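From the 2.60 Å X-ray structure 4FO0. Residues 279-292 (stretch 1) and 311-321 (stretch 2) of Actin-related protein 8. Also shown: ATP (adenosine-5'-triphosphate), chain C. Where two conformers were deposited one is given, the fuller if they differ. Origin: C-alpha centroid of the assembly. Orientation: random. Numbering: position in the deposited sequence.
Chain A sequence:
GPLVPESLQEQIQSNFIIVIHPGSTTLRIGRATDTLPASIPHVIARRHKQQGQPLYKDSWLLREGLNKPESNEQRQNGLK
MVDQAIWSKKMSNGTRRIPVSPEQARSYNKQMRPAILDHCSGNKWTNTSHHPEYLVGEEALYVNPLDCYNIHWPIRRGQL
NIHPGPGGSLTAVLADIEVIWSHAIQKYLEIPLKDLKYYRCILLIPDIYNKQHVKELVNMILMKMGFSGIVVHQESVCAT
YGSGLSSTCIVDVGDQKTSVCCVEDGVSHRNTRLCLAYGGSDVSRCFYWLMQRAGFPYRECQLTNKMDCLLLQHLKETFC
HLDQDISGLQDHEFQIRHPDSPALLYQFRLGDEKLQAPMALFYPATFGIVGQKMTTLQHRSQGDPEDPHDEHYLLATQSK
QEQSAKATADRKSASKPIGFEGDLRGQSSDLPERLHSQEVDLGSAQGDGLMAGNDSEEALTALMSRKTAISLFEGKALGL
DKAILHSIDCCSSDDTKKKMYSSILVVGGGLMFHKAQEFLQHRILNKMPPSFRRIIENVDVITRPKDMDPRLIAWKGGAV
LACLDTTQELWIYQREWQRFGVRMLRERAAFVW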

ATOM      1  N   GLY A 279       2.206  -2.031   7.002  1.00 29.53           N
ATOM      2  CA  GLY A 279       2.834  -1.668   5.741  1.00 25.77           C
ATOM      3  C   GLY A 279       3.618  -0.367   5.847  1.00 35.68           C
ATOM      4  O   GLY A 279       4.070   0.015   6.929  1.00 34.19           O
ATOM      5  N   GLY A 280       3.765   0.330   4.725  1.00 30.72           N
ATOM      6  CA  GLY A 280       4.564   1.544   4.691  1.00 29.69           C
ATOM      7  C   GLY A 280       4.251   2.574   5.766  1.00 32.98           C
ATOM      8  O   GLY A 280       5.144   3.264   6.252  1.00 32.43           O
ATOM      9  N   SER A 281       2.985   2.684   6.138  1.00 25.91           N
ATOM     10  CA  SER A 281       2.559   3.750   7.025  1.00 33.18           C
ATOM     11  C   SER A 281       3.119   3.502   8.414  1.00 34.52           C
ATOM     12  O   SER A 281       3.602   4.428   9.066  1.00 30.23           O
ATOM     13  CB  SER A 281       1.026   3.873   7.063  1.00 29.85           C
ATOM     14  OG  SER A 281       0.433   2.713   7.637  1.00 34.53           O
ATOM     15  N   ASP A 282       3.058   2.249   8.857  1.00 31.11           N
ATOM     16  CA  ASP A 282       3.669   1.847  10.128  1.00 25.59           C
ATOM     17  C   ASP A 282       5.154   2.161  10.196  1.00 25.12           C
ATOM     18  O   ASP A 282       5.647   2.646  11.213  1.00 32.29           O
ATOM     19  CB  ASP A 282       3.434   0.369  10.378  1.00 39.47           C
ATOM     20  CG  ASP A 282       1.969   0.007  10.310  1.00 47.28           C
ATOM     21  OD1 ASP A 282       1.260   0.270  11.310  1.00 36.26           O
ATOM     22  OD2 ASP A 282       1.530  -0.523   9.259  1.00 48.19           O
ATOM     23  N   VAL A 283       5.867   1.904   9.109  1.00 24.41           N
ATOM     24  CA  VAL A 283       7.249   2.346   9.008  1.00 33.77           C
ATOM     25  C   VAL A 283       7.388   3.863   9.135  1.00 34.34           C
ATOM     26  O   VAL A 283       8.307   4.361   9.773  1.00 35.03           O
ATOM     27  CB  VAL A 283       7.842   1.946   7.675  1.00 23.45           C
ATOM     28  CG1 VAL A 283       9.288   2.453   7.577  1.00 19.01           C
ATOM     29  CG2 VAL A 283       7.768   0.456   7.521  1.00 18.84           C
ATOM     30  N   SER A 284       6.488   4.594   8.495  1.00 24.11           N
ATOM     31  CA  SER A 284       6.537   6.041   8.547  1.00 33.32           C
ATOM     32  C   SER A 284       6.388   6.524   9.989  1.00 32.98           C
ATOM     33  O   SER A 284       7.054   7.451  10.403  1.00 31.92           O
ATOM     34  CB  SER A 284       5.449   6.663   7.664  1.00 25.10           C
ATOM     35  OG  SER A 284       5.789   6.537   6.293  1.00 36.91           O
ATOM     36  N   ARG A 285       5.508   5.893  10.752  1.00 29.36           N
ATOM     37  CA  ARG A 285       5.228   6.349  12.102  1.00 30.15           C
ATOM     38  C   ARG A 285       6.436   6.002  12.963  1.00 37.64           C
ATOM     39  O   ARG A 285       6.909   6.810  13.764  1.00 36.08           O
ATOM     40  CB  ARG A 285       3.962   5.675  12.627  1.00 27.73           C
ATOM     41  CG  ARG A 285       3.588   6.032  14.060  1.00 29.21           C
ATOM     42  CD  ARG A 285       2.825   4.873  14.727  1.00 27.65           C
ATOM     43  NE  ARG A 285       1.906   4.260  13.774  1.00 48.73           N
ATOM     44  CZ  ARG A 285       1.890   2.981  13.415  1.00 35.53           C
ATOM     45  NH1 ARG A 285       2.737   2.096  13.934  1.00 37.85           N
ATOM     46  NH2 ARG A 285       0.996   2.587  12.523  1.00 49.81           N
ATOM     47  N   CYS A 286       6.949   4.798  12.758  1.00 32.41           N
ATOM     48  CA  CYS A 286       8.118   4.326  13.480  1.00 38.59           C
ATOM     49  C   CYS A 286       9.319   5.259  13.265  1.00 38.56           C
ATOM     50  O   CYS A 286       9.957   5.714  14.230  1.00 33.06           O
ATOM     51  CB  CYS A 286       8.437   2.901  13.035  1.00 25.03           C
ATOM     52  SG  CYS A 286       9.872   2.147  13.802  1.00 40.89           S
ATOM     53  N   PHE A 287       9.612   5.538  11.999  1.00 33.49           N
ATOM     54  CA  PHE A 287      10.661   6.482  11.639  1.00 34.35           C
ATOM     55  C   PHE A 287      10.479   7.841  12.324  1.00 36.94           C
ATOM     56  O   PHE A 287      11.430   8.446  12.800  1.00 36.49           O
ATOM     57  CB  PHE A 287      10.714   6.669  10.126  1.00 25.61           C
ATOM     58  CG  PHE A 287      11.932   7.408   9.661  1.00 33.34           C
ATOM     59  CD1 PHE A 287      13.198   7.041  10.114  1.00 31.09           C
ATOM     60  CD2 PHE A 287      11.824   8.459   8.768  1.00 33.50           C
ATOM     61  CE1 PHE A 287      14.333   7.717   9.692  1.00 38.54           C
ATOM     62  CE2 PHE A 287      12.955   9.139   8.332  1.00 35.92           C
ATOM     63  CZ  PHE A 287      14.214   8.767   8.796  1.00 46.57           C
ATOM     64  N   TYR A 288       9.249   8.318  12.372  1.00 29.23           N
ATOM     65  CA  TYR A 288       8.965   9.530  13.103  1.00 38.00           C
ATOM     66  C   TYR A 288       9.383   9.415  14.565  1.00 34.10           C
ATOM     67  O   TYR A 288      10.051  10.288  15.112  1.00 33.56           O
ATOM     68  CB  TYR A 288       7.474   9.877  13.005  1.00 30.53           C
ATOM     69  CG  TYR A 288       7.086  11.070  13.846  1.00 34.69           C
ATOM     70  CD1 TYR A 288       7.744  12.294  13.705  1.00 32.97           C
ATOM     71  CD2 TYR A 288       6.062  10.980  14.780  1.00 37.43           C
ATOM     72  CE1 TYR A 288       7.395  13.396  14.485  1.00 39.44           C
ATOM     73  CE2 TYR A 288       5.699  12.069  15.551  1.00 52.32           C
ATOM     74  CZ  TYR A 288       6.366  13.274  15.400  1.00 44.15           C
ATOM     75  OH  TYR A 288       5.991  14.342  16.174  1.00 59.13           O
ATOM     76  N   TRP A 289       8.966   8.335  15.204  1.00 30.63           N
ATOM     77  CA  TRP A 289       9.253   8.123  16.630  0.50 33.59           C
ATOM     78  C   TRP A 289      10.751   8.043  16.883  1.00 39.81           C
ATOM     79  O   TRP A 289      11.270   8.617  17.852  1.00 32.54           O
ATOM     80  CB  TRP A 289       8.564   6.855  17.123  0.50 33.23           C
ATOM     81  CG  TRP A 289       9.074   6.272  18.426  0.50 41.60           C
ATOM     82  CD1 TRP A 289       8.928   6.795  19.684  0.50 48.15           C
ATOM     83  CD2 TRP A 289       9.777   5.035  18.594  0.50 33.21           C
ATOM     84  NE1 TRP A 289       9.510   5.966  20.617  0.50 36.45           N
ATOM     85  CE2 TRP A 289      10.039   4.877  19.967  0.50 26.70           C
ATOM     86  CE3 TRP A 289      10.216   4.045  17.705  0.50 33.50           C
ATOM     87  CZ2 TRP A 289      10.725   3.771  20.478  0.50 42.57           C
ATOM     88  CZ3 TRP A 289      10.894   2.948  18.215  0.50 45.55           C
ATOM     89  CH2 TRP A 289      11.141   2.820  19.589  0.50 45.60           C
ATOM     90  N   LEU A 290      11.461   7.362  15.990  1.00 36.78           N
ATOM     91  CA  LEU A 290      12.910   7.289  16.111  1.00 32.20           C
ATOM     92  C   LEU A 290      13.519   8.681  15.960  1.00 43.17           C
ATOM     93  O   LEU A 290      14.364   9.084  16.766  1.00 41.25           O
ATOM     94  CB  LEU A 290      13.494   6.314  15.091  1.00 39.51           C
ATOM     95  CG  LEU A 290      13.026   4.867  15.254  1.00 42.98           C
ATOM     96  CD1 LEU A 290      13.411   3.982  14.052  1.00 31.70           C
ATOM     97  CD2 LEU A 290      13.579   4.307  16.532  1.00 26.42           C
ATOM     98  N   MET A 291      13.086   9.419  14.937  1.00 37.66           N
ATOM     99  CA  MET A 291      13.597  10.773  14.704  1.00 31.29           C
ATOM    100  C   MET A 291      13.330  11.729  15.867  1.00 34.03           C
ATOM    101  O   MET A 291      14.145  12.589  16.165  1.00 33.75           O
ATOM    102  CB  MET A 291      13.023  11.370  13.432  1.00 24.93           C
ATOM    103  CG  MET A 291      13.545  10.728  12.169  1.00 31.67           C
ATOM    104  SD  MET A 291      13.015  11.604  10.663  1.00 51.48           S
ATOM    105  CE  MET A 291      11.233  11.586  10.761  1.00 25.99           C
ATOM    106  N   GLN A 292      12.190  11.602  16.523  1.00 30.06           N
ATOM    107  CA  GLN A 292      11.965  12.438  17.687  1.00 34.63           C
ATOM    108  C   GLN A 292      13.081  12.238  18.701  1.00 43.51           C
ATOM    109  O   GLN A 292      13.639  13.207  19.214  1.00 50.18           O
ATOM    110  CB  GLN A 292      10.629  12.126  18.317  1.00 34.89           C
ATOM    111  CG  GLN A 292       9.473  12.798  17.653  1.00 44.74           C
ATOM    112  CD  GLN A 292       8.175  12.435  18.337  1.00 62.06           C
ATOM    113  OE1 GLN A 292       7.723  11.289  18.265  1.00 74.68           O
ATOM    114  NE2 GLN A 292       7.582  13.399  19.032  1.00 60.20           N
ATOM    115  N   LEU A 311       4.338  14.667   5.052  1.00 38.52           N
ATOM    116  CA  LEU A 311       5.738  14.966   5.328  1.00 42.29           C
ATOM    117  C   LEU A 311       6.493  13.733   5.825  1.00 42.31           C
ATOM    118  O   LEU A 311       7.562  13.396   5.309  1.00 41.62           O
ATOM    119  CB  LEU A 311       5.836  16.071   6.369  1.00 32.84           C
ATOM    120  CG  LEU A 311       7.266  16.444   6.755  1.00 44.38           C
ATOM    121  CD1 LEU A 311       7.999  17.041   5.567  1.00 25.59           C
ATOM    122  CD2 LEU A 311       7.257  17.396   7.932  1.00 24.12           C
ATOM    123  N   LEU A 312       5.930  13.061   6.826  1.00 37.07           N
ATOM    124  CA  LEU A 312       6.534  11.853   7.370  1.00 23.44           C
ATOM    125  C   LEU A 312       6.690  10.781   6.295  1.00 36.67           C
ATOM    126  O   LEU A 312       7.780  10.220   6.138  1.00 29.18           O
ATOM    127  CB  LEU A 312       5.742  11.347   8.576  1.00 33.20           C
ATOM    128  CG  LEU A 312       5.701  12.394   9.707  1.00 38.69           C
ATOM    129  CD1 LEU A 312       4.849  11.956  10.904  1.00 25.63           C
ATOM    130  CD2 LEU A 312       7.115  12.776  10.148  1.00 27.04           C
ATOM    131  N   GLN A 313       5.631  10.518   5.525  1.00 26.64           N
ATOM    132  CA  GLN A 313       5.772   9.577   4.419  1.00 27.20           C
ATOM    133  C   GLN A 313       6.948   9.997   3.563  1.00 33.03           C
ATOM    134  O   GLN A 313       7.775   9.168   3.174  1.00 30.00           O
ATOM    135  CB  GLN A 313       4.516   9.493   3.552  1.00 33.03           C
ATOM    136  CG  GLN A 313       3.321   8.931   4.251  1.00 51.61           C
ATOM    137  CD  GLN A 313       3.000   7.520   3.817  1.00 65.60           C
ATOM    138  OE1 GLN A 313       3.245   6.554   4.556  1.00 49.46           O
ATOM    139  NE2 GLN A 313       2.427   7.387   2.619  1.00 68.04           N
ATOM    140  N   HIS A 314       7.033  11.293   3.283  1.00 31.28           N
ATOM    141  CA  HIS A 314       8.035  11.769   2.344  1.00 30.92           C
ATOM    142  C   HIS A 314       9.439  11.587   2.902  1.00 33.30           C
ATOM    143  O   HIS A 314      10.338  11.126   2.199  1.00 27.26           O
ATOM    144  CB  HIS A 314       7.793  13.229   1.971  1.00 33.67           C
ATOM    145  CG  HIS A 314       8.914  13.829   1.184  1.00 40.56           C
ATOM    146  ND1 HIS A 314       9.215  13.435  -0.102  1.00 42.60           N
ATOM    147  CD2 HIS A 314       9.831  14.771   1.517  1.00 39.37           C
ATOM    148  CE1 HIS A 314      10.262  14.117  -0.534  1.00 29.41           C
ATOM    149  NE2 HIS A 314      10.659  14.928   0.430  1.00 42.30           N
ATOM    150  N   LEU A 315       9.607  11.943   4.173  1.00 27.64           N
ATOM    151  CA  LEU A 315      10.881  11.789   4.857  1.00 29.78           C
ATOM    152  C   LEU A 315      11.351  10.339   4.855  1.00 37.70           C
ATOM    153  O   LEU A 315      12.499  10.049   4.517  1.00 39.11           O
ATOM    154  CB  LEU A 315      10.791  12.329   6.287  1.00 32.56           C
ATOM    155  CG  LEU A 315      10.648  13.860   6.333  1.00 36.89           C
ATOM    156  CD1 LEU A 315      10.739  14.394   7.744  1.00 27.01           C
ATOM    157  CD2 LEU A 315      11.685  14.529   5.445  1.00 28.07           C
ATOM    158  N   LYS A 316      10.461   9.425   5.227  1.00 37.04           N
ATOM    159  CA  LYS A 316      10.776   8.014   5.122  1.00 33.50           C
ATOM    160  C   LYS A 316      11.276   7.650   3.719  1.00 33.62           C
ATOM    161  O   LYS A 316      12.264   6.930   3.573  1.00 32.54           O
ATOM    162  CB  LYS A 316       9.561   7.151   5.446  1.00 30.68           C
ATOM    163  CG  LYS A 316       9.770   5.694   5.053  1.00 29.34           C
ATOM    164  CD  LYS A 316       8.497   4.887   5.083  1.00 33.78           C
ATOM    165  CE  LYS A 316       7.537   5.325   4.001  1.00 31.83           C
ATOM    166  NZ  LYS A 316       6.327   4.464   4.007  1.00 33.95           N
ATOM    167  N   GLU A 317      10.596   8.133   2.686  1.00 36.66           N
ATOM    168  CA  GLU A 317      10.939   7.697   1.335  1.00 41.96           C
ATOM    169  C   GLU A 317      12.252   8.267   0.871  1.00 36.93           C
ATOM    170  O   GLU A 317      12.901   7.715  -0.026  1.00 47.32           O
ATOM    171  CB  GLU A 317       9.863   8.071   0.354  1.00 25.25           C
ATOM    172  CG  GLU A 317       8.558   7.402   0.633  1.00 39.26           C
ATOM    173  CD  GLU A 317       7.404   8.171   0.047  1.00 47.79           C
ATOM    174  OE1 GLU A 317       7.641   9.293  -0.463  1.00 58.33           O
ATOM    175  OE2 GLU A 317       6.267   7.656   0.108  1.00 47.96           O
ATOM    176  N   THR A 318      12.652   9.358   1.510  1.00 33.54           N
ATOM    177  CA  THR A 318      13.896  10.038   1.167  1.00 46.41           C
ATOM    178  C   THR A 318      15.098   9.486   1.930  1.00 43.57           C
ATOM    179  O   THR A 318      16.170   9.289   1.360  1.00 46.48           O
ATOM    180  CB  THR A 318      13.765  11.538   1.421  1.00 40.43           C
ATOM    181  OG1 THR A 318      12.776  12.058   0.532  1.00 49.83           O
ATOM    182  CG2 THR A 318      15.059  12.241   1.170  1.00 28.52           C
ATOM    183  N   PHE A 319      14.901   9.203   3.209  1.00 30.52           N
ATOM    184  CA  PHE A 319      16.004   8.845   4.090  1.00 35.96           C
ATOM    185  C   PHE A 319      16.188   7.364   4.404  1.00 36.27           C
ATOM    186  O   PHE A 319      17.313   6.882   4.470  1.00 41.98           O
ATOM    187  CB  PHE A 319      15.861   9.614   5.383  1.00 36.24           C
ATOM    188  CG  PHE A 319      15.979  11.078   5.200  1.00 45.56           C
ATOM    189  CD1 PHE A 319      16.695  11.582   4.131  1.00 42.96           C
ATOM    190  CD2 PHE A 319      15.380  11.956   6.084  1.00 52.90           C
ATOM    191  CE1 PHE A 319      16.815  12.934   3.943  1.00 41.35           C
ATOM    192  CE2 PHE A 319      15.503  13.310   5.909  1.00 42.45           C
ATOM    193  CZ  PHE A 319      16.218  13.799   4.831  1.00 45.48           C
ATOM    194  N   CYS A 320      15.091   6.656   4.622  1.00 30.92           N
ATOM    195  CA  CYS A 320      15.147   5.251   4.995  1.00 30.09           C
ATOM    196  C   CYS A 320      15.794   4.375   3.919  1.00 36.53           C
ATOM    197  O   CYS A 320      15.618   4.599   2.719  1.00 35.88           O
ATOM    198  CB  CYS A 320      13.745   4.761   5.368  1.00 22.95           C
ATOM    199  SG  CYS A 320      13.180   5.511   6.934  1.00 37.39           S
ATOM    200  N   HIS A 321      16.564   3.387   4.360  1.00 36.05           N
ATOM    201  CA  HIS A 321      17.256   2.483   3.438  1.00 43.60           C
ATOM    202  C   HIS A 321      17.409   1.137   4.125  1.00 30.67           C
ATOM    203  O   HIS A 321      17.273   1.054   5.348  1.00 38.02           O
ATOM    204  CB  HIS A 321      18.637   3.042   3.072  1.00 36.23           C
ATOM    205  CG  HIS A 321      19.568   3.156   4.243  1.00 40.19           C
ATOM    206  ND1 HIS A 321      20.405   2.132   4.632  1.00 44.59           N
ATOM    207  CD2 HIS A 321      19.773   4.164   5.126  1.00 36.28           C
ATOM    208  CE1 HIS A 321      21.089   2.507   5.698  1.00 46.06           C
ATOM    209  NE2 HIS A 321      20.729   3.736   6.015  1.00 48.77           N
TER
HETATM  210  PG  ATP C 702      -2.499  -1.132   0.671  1.00 29.81           P
HETATM  211  O1G ATP C 702      -1.934  -2.024  -0.401  1.00 28.13           O
HETATM  212  O2G ATP C 702      -4.003  -1.003   0.676  1.00 28.00           O
HETATM  213  O3G ATP C 702      -1.916  -1.328   2.054  1.00 27.69           O
HETATM  214  PB  ATP C 702      -1.763   0.956  -1.211  1.00 33.95           P
HETATM  215  O1B ATP C 702      -2.328   2.347  -1.114  1.00 24.54           O
HETATM  216  O2B ATP C 702      -2.089   0.001  -2.350  1.00 26.04           O
HETATM  217  O3B ATP C 702      -1.996   0.328   0.251  1.00 29.89           O
HETATM  218  PA  ATP C 702       0.859   1.361  -2.263  1.00 33.62           P
HETATM  219  O1A ATP C 702       0.421   2.628  -2.950  1.00 43.41           O
HETATM  220  O2A ATP C 702       1.168   0.104  -3.034  1.00 28.33           O
HETATM  221  O3A ATP C 702      -0.168   1.073  -1.072  1.00 36.54           O
HETATM  222  O5' ATP C 702       2.151   1.728  -1.400  1.00 28.93           O
HETATM  223  C5' ATP C 702       2.075   2.877  -0.571  1.00 33.24           C
HETATM  224  C4' ATP C 702       3.273   2.878   0.346  1.00 33.10           C
HETATM  225  O4' ATP C 702       4.435   2.879  -0.470  1.00 39.66           O
HETATM  226  C3' ATP C 702       3.350   4.120   1.218  1.00 42.79           C
HETATM  227  O3' ATP C 702       3.584   3.738   2.578  1.00 31.07           O
HETATM  228  C2' ATP C 702       4.538   4.876   0.676  1.00 31.41           C
HETATM  229  O2' ATP C 702       5.231   5.611   1.674  1.00 34.63           O
HETATM  230  C1' ATP C 702       5.379   3.739   0.157  1.00 40.96           C
HETATM  231  N9  ATP C 702       6.427   4.232  -0.749  1.00 41.22           N
HETATM  232  C8  ATP C 702       6.236   4.818  -1.939  1.00 44.05           C
HETATM  233  N7  ATP C 702       7.421   5.157  -2.500  1.00 39.46           N
HETATM  234  C5  ATP C 702       8.388   4.779  -1.655  1.00 37.12           C
HETATM  235  C6  ATP C 702       9.857   4.853  -1.635  1.00 42.69           C
HETATM  236  N6  ATP C 702      10.518   5.410  -2.681  1.00 43.98           N
HETATM  237  N1  ATP C 702      10.496   4.344  -0.548  1.00 53.57           N
HETATM  238  C2  ATP C 702       9.835   3.792   0.488  1.00 42.82           C
HETATM  239  N3  ATP C 702       8.489   3.704   0.534  1.00 45.78           N
HETATM  240  C4  ATP C 702       7.729   4.170  -0.492  1.00 47.12           C

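Two helices, 280-292 and 311-319, cross almost at right angles, 87° between their directions, with their axes 8.8 Å apart at closest approach. A crossing this steep gives a compact contact, 541 Å² counting both sides, and the closest pair of CA atoms across the stretches is that of Ser-284 and Gln-313, 5.5 Å apart. The contact changes character along stretch 1, from polar and ligand-linked at the start of the helix to apolar further on.

Gly-279 caps the helix start. Gly-279 N donates to Asp-282 OD2 at 2.8 Å, and Asp-282 OD1 forms a salt bridge with Arg-285 NH2 at 2.6 Å. The CA-to-CB bonds of Asp-282 and Arg-285 point away from stretch 2, and neither residue takes part in the contact; these bonds stay within stretch 1.

At Gly-280 the absence of a side chain matters. Lys-316 NZ donates to Gly-280 O at 2.8 Å, to ATP O2' at 2.8 Å, and weakly to ATP O3' at 3.2 Å, so one ammonium group ties helix, helix and ribose together. Gly-280 CA already lies 3.2 Å from ATP O3'; a CB on Gly-280 would fall 1.9 Å from ATP O3' and 3.0 Å from Lys-316 NZ. Glycine leaves the room that both the nucleotide and the lysine occupy. Beside it, ATP O2' donates to Glu-317 OE2 at 2.8 Å; the CA-to-CB bond of Glu-317 points away from stretch 1, though the end of the side chain comes nearer.

The CA-to-CB bond of Lys-316 points sideways to stretch 1, and its long chain brings the amine to the other helix. It packs as a knob among Gly-280, Val-283, Ser-284 and Phe-287, an arrangement that uses its methylenes as well as its charge. Val-283 CG1 meets Lys-316 CD at 3.6 Å, a branched apolar residue against the aliphatic part of the lysine.

Ser-284, in the closest CA pair, is small enough to let the backbones come close. Ser-284 OG accepts a weak hydrogen bond from Lys-316 NZ at 3.1 Å, giving the buried amine another oxygen.

One turn on, Phe-287 has the largest area covered by the other stretch. Cys-320 SG sits 3.5 Å from the centroid of the Phe-287 ring, only 9° off the normal, so the sulfur lies squarely over one face. The ring also reaches Phe-319, with Phe-287 CZ 3.9 Å from Phe-319 CB. A flat, wide side chain suits this place because it spans the last turn of the second helix and the first residue beyond it.

Tyr-288 offers a ring face to Leu-312: Leu-312 CD1 lies 4.2 Å from the centroid of the Tyr-288 ring in a CH-pi contact, while Leu-312 CD2 is 3.6 Å from Tyr-288 CD1. Met-291 finishes the contact, with Met-291 CE 4.3 Å from Leu-312 CD2 and 4.2 Å from Leu-315 CD1. Its slender, unbranched chain carries a methyl to two leucines one turn apart, closing the apolar end.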